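Local structure of POP2 (Saccharomyces cerevisiae, 1UOC) at residues L144-G149 / N172-D177; F75-Q80 / P108-M113. The protein degrades RNA from the 3' end, preferring poly(A), as a probably catalytic subunit of the CCR4-NOT deadenylase complex, the chain described here being its RNase D domain. All blocks are in the same frame, centred on the assembly; numbering follows the deposited sequence.

Interaction 1 of 2, residues L144-G149 / N172-D177; sequences LLMDSG and NILMND
Leu-174 pushes its CD2 methyl between Leu-145 and Met-146, and this apolar meeting joins the C-terminal ends of two helices, 138-146 and 165-174, of the RNase H-like DEDD nuclease fold. The tightest touch is Leu-174 CD2 on Met-146 CG at 3.4 Å, closer than carbons usually come. The same methyl lies 3.9 Å from Met-146 SD. Met-146, bent at chi2 and chi3, passes the leucine branch at a slant. A flexible, unbranched methionine suits this partly exposed edge, where its CG and sulfur lie alongside the leucine methyl while the end of the chain turns away. On the buried side, Leu-145 CD2 meets Leu-174 CD2 at 4.3 Å, a looser contact between two branched tips. Leu-174 reaches both partners with CG beside its backbone N and turned from the carbonyl carbon (chi1 -75°), while the backbones stay 7.0 Å apart between the CA atoms of Met-146 and Leu-174.

Met-151 touches both leucines, Tyr-193 of helix 183-193 lies against Met-146, and a bound xenon sits about 4 Å from the Leu-174 side chain, as befits an apolar environment. Helix 165-174 also carries Asp-166, predicted to bind the catalytic metal, whose side chain is about 10 Å from that of Leu-145.

Gly-149 is the first residue after helix 138-146 to leave helical backbone angles; at its positive phi a CB would jam against the preceding carbonyl O. Just before it, Ser-148 OG donates to Leu-145 O at 2.8 Å, meeting the carbonyl at 125° and tilted 29° from its plane.

Interaction 2 of 2, residues F75-Q80 / P108-M113; sequences FLNPIQ and PKKEIM
Phe-75 and Asn-77 reach across to Ile-112 and Lys-110, joining the start of strand 77-86 to an irregular loop that follows strand 99-103 in this RNase H-like domain. The apolar part of the contact is a light touch at the surface. Phe-75 CZ stands 4.5 Å from Ile-112 CG1, which approaches the ring obliquely. The phenyl group swings out opposite the backbone N (chi1 -162°), which carries its outer end to the isoleucine even though CB does not point there. A long aromatic suits a place where the backbones stay 9.2 Å apart between the CA atoms of Phe-75 and Ile-112, and the isoleucine offers its CG1 to the end of the ring.

The mixed polar and aliphatic part pairs Asn-77 with Lys-110, whose side chains approach from opposite directions. Asn-77 CG lies 3.9 Å from Lys-110 CE, the last methylene of the lysine. The bent lysine chain still brings CE out to the strand, and NZ turns back from there. Lysine suits the loop because its long aliphatic chain can bridge to the strand while the ammonium stays at the partly exposed surface; a short polar asparagine fits the facing edge. With an alanine in place of Asn-77, the end of the Lys-110 chain would probably lose its neighbour on the strand and be freer to turn.

Within the loop, Lys-109 NZ and Glu-111 OE2 form a long salt bridge of 4.0 Å.

Asn-77 is tied through its backbone to Val-48 on strand 40-48, and Met-113 packs against Val-48 and Phe-106. Beyond Asn-77, Ile-79 and Gln-80 form a classic beta bulge facing Glu-46, a predicted metal ligand, with His-131 of helix 128-134 touching the side chains of Ile-79 and Gln-80.

The two contacts use different elements and follow one another along the chain, 75-80 with 108-113 closing before 144-149 with 172-177 opens. Interaction 1 is partly buried and joins helix ends by aliphatic and thioether groups alone; interaction 2 lies at the surface, where a strand start meets a loop and the groups are mixed: aromatic, amide and lysine methylene. The buried areas are nevertheless alike, 162 and 159 Å². Interactions 1 and 2 have their centres 21 Å apart and do not touch. Each lies near, but not in, the predicted metal site: helix 165-174 carries Asp-166, and strand 77-86 pairs with strand 40-48, which carries Glu-46.

Interaction 1 of 2, residues L144-G149 / N172-D177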
ATOM      1  N   LEU A 144     -10.032 -11.811   6.715  1.00 39.40           N
ATOM      2  CA  LEU A 144     -10.901 -11.280   5.673  1.00 38.05           C
ATOM      3  C   LEU A 144     -10.107 -10.994   4.385  1.00 38.85           C
ATOM      4  O   LEU A 144     -10.626 -11.141   3.268  1.00 37.46           O
ATOM      5  CB  LEU A 144     -11.588 -10.010   6.169  1.00 35.58           C
ATOM      6  CG  LEU A 144     -12.746 -10.237   7.148  1.00 38.37           C
ATOM      7  CD1 LEU A 144     -13.354  -8.906   7.616  1.00 36.58           C
ATOM      8  CD2 LEU A 144     -13.801 -11.069   6.454  1.00 38.26           C
ATOM      9  N   LEU A 145      -8.848 -10.602   4.545  1.00 37.30           N
ATOM     10  CA  LEU A 145      -7.989 -10.303   3.406  1.00 37.50           C
ATOM     11  C   LEU A 145      -7.645 -11.579   2.651  1.00 37.94           C
ATOM     12  O   LEU A 145      -7.585 -11.587   1.426  1.00 36.08           O
ATOM     13  CB  LEU A 145      -6.700  -9.629   3.870  1.00 35.07           C
ATOM     14  CG  LEU A 145      -5.745  -9.247   2.742  1.00 35.70           C
ATOM     15  CD1 LEU A 145      -6.468  -8.336   1.763  1.00 33.18           C
ATOM     16  CD2 LEU A 145      -4.511  -8.552   3.294  1.00 34.64           C
ATOM     17  N   MET A 146      -7.418 -12.653   3.396  1.00 41.76           N
ATOM     18  CA  MET A 146      -7.079 -13.940   2.799  1.00 45.15           C
ATOM     19  C   MET A 146      -8.171 -14.458   1.882  1.00 45.27           C
ATOM     20  O   MET A 146      -7.887 -14.967   0.794  1.00 44.72           O
ATOM     21  CB  MET A 146      -6.818 -14.986   3.883  1.00 48.06           C
ATOM     22  CG  MET A 146      -5.340 -15.244   4.165  1.00 54.56           C
ATOM     23  SD  MET A 146      -4.439 -15.797   2.690  1.00 56.63           S
ATOM     24  CE  MET A 146      -5.373 -17.298   2.279  1.00 57.80           C
ATOM     25  N   ASP A 147      -9.419 -14.309   2.319  1.00 44.60           N
ATOM     26  CA  ASP A 147     -10.567 -14.794   1.551  1.00 44.68           C
ATOM     27  C   ASP A 147     -11.239 -13.750   0.653  1.00 43.41           C
ATOM     28  O   ASP A 147     -12.258 -14.030   0.019  1.00 43.27           O
ATOM     29  CB  ASP A 147     -11.619 -15.382   2.505  1.00 45.89           C
ATOM     30  CG  ASP A 147     -11.033 -16.411   3.472  1.00 49.04           C
ATOM     31  OD1 ASP A 147     -10.285 -17.312   3.018  1.00 47.94           O
ATOM     32  OD2 ASP A 147     -11.323 -16.322   4.689  1.00 49.03           O
ATOM     33  N   SER A 148     -10.665 -12.558   0.579  1.00 40.78           N
ATOM     34  CA  SER A 148     -11.256 -11.495  -0.219  1.00 39.41           C
ATOM     35  C   SER A 148     -11.157 -11.705  -1.727  1.00 38.24           C
ATOM     36  O   SER A 148     -11.929 -11.124  -2.496  1.00 37.84           O
ATOM     37  CB  SER A 148     -10.603 -10.157   0.138  1.00 39.63           C
ATOM     38  OG  SER A 148      -9.247 -10.143  -0.269  1.00 39.93           O
ATOM     39  N   GLY A 149     -10.205 -12.526  -2.150  1.00 36.00           N
ATOM     40  CA  GLY A 149     -10.019 -12.746  -3.569  1.00 34.33           C
ATOM     41  C   GLY A 149      -8.877 -11.886  -4.087  1.00 33.90           C
ATOM     42  O   GLY A 149      -8.536 -11.948  -5.256  1.00 34.69           O
ATOM     43  N   ASN A 172       3.536 -11.139   7.324  1.00 61.26           N
ATOM     44  CA  ASN A 172       3.645 -11.450   8.745  1.00 63.26           C
ATOM     45  C   ASN A 172       2.295 -11.765   9.396  1.00 63.55           C
ATOM     46  O   ASN A 172       2.203 -12.624  10.276  1.00 63.63           O
ATOM     47  CB  ASN A 172       4.299 -10.283   9.483  1.00 64.66           C
ATOM     48  CG  ASN A 172       4.699 -10.643  10.897  1.00 65.76           C
ATOM     49  OD1 ASN A 172       4.681  -9.800  11.792  1.00 68.98           O
ATOM     50  ND2 ASN A 172       5.075 -11.897  11.104  1.00 65.21           N
ATOM     51  N   ILE A 173       1.252 -11.059   8.970  1.00 64.37           N
ATOM     52  CA  ILE A 173      -0.079 -11.274   9.526  1.00 63.66           C
ATOM     53  C   ILE A 173      -0.807 -12.396   8.795  1.00 65.14           C
ATOM     54  O   ILE A 173      -1.481 -13.218   9.416  1.00 65.06           O
ATOM     55  CB  ILE A 173      -0.937  -9.990   9.465  1.00 61.53           C
ATOM     56  CG1 ILE A 173      -1.144  -9.550   8.018  1.00 61.39           C
ATOM     57  CG2 ILE A 173      -0.266  -8.889  10.250  1.00 59.73           C
ATOM     58  CD1 ILE A 173      -2.072  -8.352   7.865  1.00 60.70           C
ATOM     59  N   LEU A 174      -0.663 -12.433   7.475  1.00 66.42           N
ATOM     60  CA  LEU A 174      -1.307 -13.464   6.663  1.00 67.96           C
ATOM     61  C   LEU A 174      -0.819 -14.862   7.017  1.00 69.04           C
ATOM     62  O   LEU A 174      -1.544 -15.840   6.842  1.00 69.48           O
ATOM     63  CB  LEU A 174      -1.058 -13.211   5.173  1.00 65.75           C
ATOM     64  CG  LEU A 174      -1.846 -12.091   4.498  1.00 64.47           C
ATOM     65  CD1 LEU A 174      -1.300 -11.856   3.094  1.00 62.84           C
ATOM     66  CD2 LEU A 174      -3.324 -12.466   4.450  1.00 63.94           C
ATOM     67  N   MET A 175       0.412 -14.955   7.507  1.00 70.45           N
ATOM     68  CA  MET A 175       0.985 -16.246   7.867  1.00 72.62           C
ATOM     69  C   MET A 175       0.799 -16.556   9.345  1.00 75.65           C
ATOM     70  O   MET A 175       0.302 -15.719  10.105  1.00 76.84           O
ATOM     71  CB  MET A 175       2.476 -16.293   7.502  1.00 70.44           C
ATOM     72  CG  MET A 175       2.744 -16.247   5.999  1.00 69.18           C
ATOM     73  SD  MET A 175       4.474 -16.527   5.549  1.00 67.30           S
ATOM     74  CE  MET A 175       4.575 -18.289   5.773  1.00 65.31           C
ATOM     75  N   ASN A 176       1.198 -17.766   9.738  1.00 78.47           N
ATOM     76  CA  ASN A 176       1.077 -18.227  11.122  1.00 81.46           C
ATOM     77  C   ASN A 176       2.097 -17.511  12.007  1.00 83.26           C
ATOM     78  O   ASN A 176       2.666 -18.116  12.913  1.00 84.46           O
ATOM     79  CB  ASN A 176       1.319 -19.742  11.202  1.00 81.63           C
ATOM     80  CG  ASN A 176       0.773 -20.493   9.993  1.00 81.89           C
ATOM     81  OD1 ASN A 176       1.324 -20.408   8.889  1.00 81.60           O
ATOM     82  ND2 ASN A 176      -0.314 -21.230  10.197  1.00 80.65           N
ATOM     83  N   ASP A 177       2.308 -16.224  11.743  1.00 85.16           N
ATOM     84  CA  ASP A 177       3.276 -15.399  12.462  1.00 86.32           C
ATOM     85  C   ASP A 177       4.669 -16.014  12.315  1.00 86.35           C
ATOM     86  O   ASP A 177       5.647 -15.530  12.888  1.00 86.74           O
ATOM     87  CB  ASP A 177       2.875 -15.228  13.946  1.00 87.17           C
ATOM     88  CG  ASP A 177       3.496 -16.275  14.885  1.00 88.96           C
ATOM     89  OD1 ASP A 177       3.276 -16.156  16.111  1.00 88.60           O
ATOM     90  OD2 ASP A 177       4.192 -17.208  14.431  1.00 90.09           O
TER

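Interaction 2 of 2, residues F75-Q80 / P108-M113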
ATOM      1  N   PHE A  75       7.654  -6.384  15.886  1.00 80.99           N
ATOM      2  CA  PHE A  75       7.652  -5.450  17.003  1.00 80.21           C
ATOM      3  C   PHE A  75       6.956  -4.156  16.576  1.00 78.00           C
ATOM      4  O   PHE A  75       6.713  -3.263  17.390  1.00 78.45           O
ATOM      5  CB  PHE A  75       9.078  -5.155  17.472  1.00 83.56           C
ATOM      6  CG  PHE A  75       9.145  -4.570  18.854  1.00 86.95           C
ATOM      7  CD1 PHE A  75       8.678  -5.297  19.948  1.00 88.67           C
ATOM      8  CD2 PHE A  75       9.637  -3.282  19.064  1.00 88.52           C
ATOM      9  CE1 PHE A  75       8.692  -4.750  21.236  1.00 89.99           C
ATOM     10  CE2 PHE A  75       9.658  -2.722  20.346  1.00 90.04           C
ATOM     11  CZ  PHE A  75       9.183  -3.459  21.434  1.00 90.35           C
ATOM     12  N   LEU A  76       6.647  -4.068  15.285  1.00 74.79           N
ATOM     13  CA  LEU A  76       5.949  -2.921  14.711  1.00 71.30           C
ATOM     14  C   LEU A  76       4.474  -3.286  14.713  1.00 67.98           C
ATOM     15  O   LEU A  76       4.108  -4.360  14.246  1.00 69.02           O
ATOM     16  CB  LEU A  76       6.373  -2.694  13.255  1.00 71.54           C
ATOM     17  CG  LEU A  76       7.683  -2.000  12.881  1.00 73.15           C
ATOM     18  CD1 LEU A  76       7.992  -2.251  11.409  1.00 71.83           C
ATOM     19  CD2 LEU A  76       7.573  -0.506  13.161  1.00 72.28           C
ATOM     20  N   ASN A  77       3.626  -2.415  15.238  1.00 64.41           N
ATOM     21  CA  ASN A  77       2.197  -2.702  15.245  1.00 60.91           C
ATOM     22  C   ASN A  77       1.448  -1.694  14.375  1.00 55.52           C
ATOM     23  O   ASN A  77       1.603  -0.478  14.519  1.00 54.23           O
ATOM     24  CB  ASN A  77       1.643  -2.722  16.680  1.00 64.51           C
ATOM     25  CG  ASN A  77       2.108  -1.540  17.519  1.00 68.56           C
ATOM     26  OD1 ASN A  77       3.312  -1.272  17.634  1.00 70.68           O
ATOM     27  ND2 ASN A  77       1.153  -0.838  18.131  1.00 69.38           N
ATOM     28  N   PRO A  78       0.625  -2.197  13.449  1.00 50.97           N
ATOM     29  CA  PRO A  78      -0.164  -1.378  12.527  1.00 47.54           C
ATOM     30  C   PRO A  78      -1.244  -0.585  13.250  1.00 43.83           C
ATOM     31  O   PRO A  78      -1.967  -1.128  14.077  1.00 40.60           O
ATOM     32  CB  PRO A  78      -0.781  -2.408  11.574  1.00 47.92           C
ATOM     33  CG  PRO A  78      -0.124  -3.730  11.938  1.00 50.08           C
ATOM     34  CD  PRO A  78       0.190  -3.599  13.380  1.00 51.75           C
ATOM     35  N   ILE A  79      -1.347   0.697  12.932  1.00 40.09           N
ATOM     36  CA  ILE A  79      -2.361   1.539  13.535  1.00 38.32           C
ATOM     37  C   ILE A  79      -3.384   1.848  12.428  1.00 36.84           C
ATOM     38  O   ILE A  79      -4.586   1.957  12.676  1.00 36.00           O
ATOM     39  CB  ILE A  79      -1.725   2.844  14.101  1.00 38.72           C
ATOM     40  CG1 ILE A  79      -2.777   3.673  14.845  1.00 41.67           C
ATOM     41  CG2 ILE A  79      -1.127   3.663  13.003  1.00 38.32           C
ATOM     42  CD1 ILE A  79      -3.124   3.129  16.218  1.00 42.48           C
ATOM     43  N   GLN A  80      -2.891   1.972  11.200  1.00 35.01           N
ATOM     44  CA  GLN A  80      -3.743   2.250  10.045  1.00 34.58           C
ATOM     45  C   GLN A  80      -3.208   1.569   8.790  1.00 34.07           C
ATOM     46  O   GLN A  80      -2.001   1.320   8.659  1.00 32.16           O
ATOM     47  CB  GLN A  80      -3.835   3.758   9.785  1.00 37.30           C
ATOM     48  CG  GLN A  80      -4.826   4.497  10.661  1.00 37.09           C
ATOM     49  CD  GLN A  80      -4.831   5.995  10.411  1.00 39.01           C
ATOM     50  OE1 GLN A  80      -5.775   6.692  10.789  1.00 44.72           O
ATOM     51  NE2 GLN A  80      -3.774   6.500   9.783  1.00 38.56           N
ATOM     52  N   PRO A 108      -4.017   1.894  24.860  1.00 64.67           N
ATOM     53  CA  PRO A 108      -3.644   3.152  25.519  1.00 66.81           C
ATOM     54  C   PRO A 108      -2.578   3.023  26.606  1.00 68.34           C
ATOM     55  O   PRO A 108      -2.064   4.030  27.093  1.00 67.38           O
ATOM     56  CB  PRO A 108      -4.974   3.648  26.087  1.00 66.76           C
ATOM     57  CG  PRO A 108      -5.977   3.085  25.137  1.00 66.37           C
ATOM     58  CD  PRO A 108      -5.473   1.682  24.946  1.00 65.66           C
ATOM     59  N   LYS A 109      -2.248   1.794  26.989  1.00 70.52           N
ATOM     60  CA  LYS A 109      -1.249   1.592  28.025  1.00 74.10           C
ATOM     61  C   LYS A 109       0.045   0.964  27.503  1.00 75.89           C
ATOM     62  O   LYS A 109       1.032   0.891  28.229  1.00 76.30           O
ATOM     63  CB  LYS A 109      -1.841   0.748  29.156  1.00 75.71           C
ATOM     64  CG  LYS A 109      -0.997   0.685  30.444  1.00 79.35           C
ATOM     65  CD  LYS A 109      -1.031   1.985  31.264  1.00 80.01           C
ATOM     66  CE  LYS A 109       0.075   2.961  30.867  1.00 80.29           C
ATOM     67  NZ  LYS A 109       1.442   2.441  31.169  1.00 79.56           N
ATOM     68  N   LYS A 110       0.051   0.510  26.252  1.00 78.26           N
ATOM     69  CA  LYS A 110       1.270  -0.065  25.688  1.00 80.89           C
ATOM     70  C   LYS A 110       2.296   1.070  25.610  1.00 82.28           C
ATOM     71  O   LYS A 110       2.131   2.031  24.859  1.00 82.33           O
ATOM     72  CB  LYS A 110       1.002  -0.668  24.300  1.00 82.62           C
ATOM     73  CG  LYS A 110       0.554   0.329  23.233  1.00 84.57           C
ATOM     74  CD  LYS A 110       1.669   0.666  22.249  1.00 85.40           C
ATOM     75  CE  LYS A 110       1.853  -0.431  21.206  1.00 86.07           C
ATOM     76  NZ  LYS A 110       2.205  -1.749  21.804  1.00 86.76           N
ATOM     77  N   GLU A 111       3.352   0.946  26.404  1.00 83.89           N
ATOM     78  CA  GLU A 111       4.405   1.956  26.509  1.00 85.35           C
ATOM     79  C   GLU A 111       5.471   1.882  25.411  1.00 85.69           C
ATOM     80  O   GLU A 111       6.629   2.219  25.645  1.00 85.54           O
ATOM     81  CB  GLU A 111       5.059   1.795  27.880  1.00 85.74           C
ATOM     82  CG  GLU A 111       5.586   3.055  28.512  1.00 88.39           C
ATOM     83  CD  GLU A 111       5.289   3.095  30.000  1.00 89.77           C
ATOM     84  OE1 GLU A 111       5.383   2.032  30.653  1.00 90.28           O
ATOM     85  OE2 GLU A 111       4.969   4.186  30.519  1.00 90.75           O
ATOM     86  N   ILE A 112       5.067   1.486  24.209  1.00 86.65           N
ATOM     87  CA  ILE A 112       5.980   1.309  23.072  1.00 87.44           C
ATOM     88  C   ILE A 112       6.411   2.536  22.239  1.00 87.02           C
ATOM     89  O   ILE A 112       7.204   2.393  21.305  1.00 87.25           O
ATOM     90  CB  ILE A 112       5.405   0.197  22.102  1.00 88.90           C
ATOM     91  CG1 ILE A 112       5.557  -1.187  22.751  1.00 89.93           C
ATOM     92  CG2 ILE A 112       6.121   0.197  20.753  1.00 89.08           C
ATOM     93  CD1 ILE A 112       4.573  -1.480  23.871  1.00 90.84           C
ATOM     94  N   MET A 113       5.937   3.738  22.564  1.00 86.04           N
ATOM     95  CA  MET A 113       6.334   4.900  21.758  1.00 84.00           C
ATOM     96  C   MET A 113       6.916   6.134  22.442  1.00 79.94           C
ATOM     97  O   MET A 113       6.781   6.317  23.654  1.00 78.97           O
ATOM     98  CB  MET A 113       5.165   5.349  20.887  1.00 88.04           C
ATOM     99  CG  MET A 113       4.999   4.547  19.618  1.00 93.27           C
ATOM    100  SD  MET A 113       3.634   5.171  18.631  1.00 98.67           S
ATOM    101  CE  MET A 113       2.256   4.257  19.382  1.00 98.05           C
TER